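PROBABLE CHAIN-FATTY-ACID-CoA LIGASE FADD13 (PDB 3T5C) is a probable ligase of the ANL superfamily of AMP-binding enzymes, represented here by its large N-terminal domain. Local coordinates at residues Ala74-Ala79 / Ala146-Val151. Sequence-based numbering, arbitrary orientation.
Sequences AAKLGA and ADEPAV
K76 and E148 form a salt bridge where the Schellman motif that ends helix 65-77 meets the irregular chain between helix 134-143 and strand 158-164. The NZ of K76 lies 2.4 Å from OE2 of E148, so short that the exact length is doubtful. The lysine chain runs extended beyond CG, whereas the glutamate bends at chi2 (63°), and the two side chains meet at about a right angle. Helix 32-48 supplies further partners: OD1 of both N36 and N40 accepts from the lysine NZ, while their ND2 groups donate to OE1 of E148. Both asparagines thus bind both charged groups, and each carboxylate oxygen has a partner.

Beside this polar cluster, the P149 ring lies against the lysine's aliphatic part, its CD 4.0 Å from K76 CD. L77 adds an apolar contact, with CD1 4.0 Å from P149 CB.

The K76 carbonyl is linked to the loop by a water that donates to K76 O (2.7 Å) and to V151 O (2.6 Å). Within the helix end, A74 O accepts from G78 N and, at 2.9 Å, from A79 N; G78, with positive phi (92°), is the C-prime residue. Just past that water bridge, the CG1 methyl of V151 rests 3.5 Å from L77 O.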
loop_
_atom_site.group_PDB
_atom_site.type_symbol
_atom_site.label_atom_id
_atom_site.label_comp_id
_atom_site.label_asym_id
_atom_site.label_seq_id
_atom_site.Cartn_x
_atom_site.Cartn_y
_atom_site.Cartn_z
ATOM N N ALA A 74 10.880 10.696 2.042
ATOM C CA ALA A 74 10.838 10.630 3.493
ATOM C C ALA A 74 11.641 9.399 3.911
ATOM O O ALA A 74 12.338 9.400 4.934
ATOM C CB ALA A 74 9.379 10.517 3.976
ATOM N N ALA A 75 11.540 8.345 3.108
ATOM C CA ALA A 75 12.258 7.104 3.381
ATOM C C ALA A 75 13.760 7.366 3.422
ATOM O O ALA A 75 14.462 6.864 4.294
ATOM C CB ALA A 75 11.934 6.066 2.313
ATOM N N LYS A 76 14.255 8.154 2.475
ATOM C CA LYS A 76 15.682 8.470 2.435
ATOM C C LYS A 76 16.095 9.398 3.591
ATOM O O LYS A 76 17.246 9.406 4.014
ATOM C CB LYS A 76 16.034 9.118 1.088
ATOM C CG LYS A 76 15.808 8.195 -0.109
ATOM C CD LYS A 76 16.206 8.848 -1.427
ATOM C CE LYS A 76 16.034 7.881 -2.587
ATOM N NZ LYS A 76 16.342 8.510 -3.892
ATOM N N LEU A 77 15.145 10.177 4.089
ATOM C CA LEU A 77 15.392 11.114 5.187
ATOM C C LEU A 77 15.302 10.418 6.543
ATOM O O LEU A 77 15.916 10.840 7.522
ATOM C CB LEU A 77 14.369 12.246 5.117
ATOM C CG LEU A 77 14.845 13.650 4.727
ATOM C CD1 LEU A 77 16.012 13.594 3.761
ATOM C CD2 LEU A 77 13.680 14.409 4.142
ATOM N N GLY A 78 14.550 9.326 6.586
ATOM C CA GLY A 78 14.373 8.616 7.834
ATOM C C GLY A 78 13.128 9.174 8.497
ATOM O O GLY A 78 12.861 8.912 9.667
ATOM N N ALA A 79 12.367 9.954 7.735
ATOM C CA ALA A 79 11.131 10.545 8.225
ATOM C C ALA A 79 10.026 9.498 8.152
ATOM O O ALA A 79 10.214 8.415 7.588
ATOM C CB ALA A 79 10.765 11.769 7.397
ATOM N N ALA A 146 18.252 17.881 -6.112
ATOM C CA ALA A 146 17.932 16.522 -6.520
ATOM C C ALA A 146 19.041 15.557 -6.143
ATOM O O ALA A 146 19.100 14.434 -6.650
ATOM C CB ALA A 146 17.669 16.470 -8.024
ATOM N N ASP A 147 19.930 15.993 -5.258
ATOM C CA ASP A 147 21.012 15.127 -4.827
ATOM C C ASP A 147 20.468 14.095 -3.849
ATOM O O ASP A 147 19.396 14.270 -3.263
ATOM C CB ASP A 147 22.153 15.936 -4.194
ATOM C CG ASP A 147 21.659 17.028 -3.275
ATOM O OD1 ASP A 147 20.959 16.706 -2.295
ATOM O OD2 ASP A 147 21.974 18.212 -3.530
ATOM N N GLU A 148 21.215 13.013 -3.699
ATOM C CA GLU A 148 20.841 11.907 -2.836
ATOM C C GLU A 148 21.107 12.261 -1.369
ATOM O O GLU A 148 22.180 12.756 -1.028
ATOM C CB GLU A 148 21.661 10.679 -3.249
ATOM C CG GLU A 148 20.986 9.332 -3.055
ATOM C CD GLU A 148 19.727 9.157 -3.893
ATOM O OE1 GLU A 148 19.795 9.205 -5.143
ATOM O OE2 GLU A 148 18.660 8.966 -3.287
ATOM N N PRO A 149 20.115 12.048 -0.488
ATOM C CA PRO A 149 20.328 12.362 0.927
ATOM C C PRO A 149 21.413 11.466 1.507
ATOM O O PRO A 149 21.625 10.346 1.037
ATOM C CB PRO A 149 18.958 12.096 1.544
ATOM C CG PRO A 149 18.046 12.534 0.462
ATOM C CD PRO A 149 18.676 11.894 -0.765
ATOM N N ALA A 150 22.104 11.959 2.528
ATOM C CA ALA A 150 23.168 11.190 3.152
ATOM C C ALA A 150 22.834 10.866 4.601
ATOM O O ALA A 150 23.674 11.012 5.490
ATOM C CB ALA A 150 24.483 11.960 3.075
ATOM N N VAL A 151 21.599 10.431 4.840
ATOM C CA VAL A 151 21.181 10.074 6.188
ATOM C C VAL A 151 21.310 8.570 6.325
ATOM O O VAL A 151 20.818 7.818 5.479
ATOM C CB VAL A 151 19.720 10.464 6.453
ATOM C CG1 VAL A 151 19.359 10.160 7.907
ATOM C CG2 VAL A 151 19.510 11.932 6.134
HETATM O O HOH W 1 19.417 8.059 3.279
#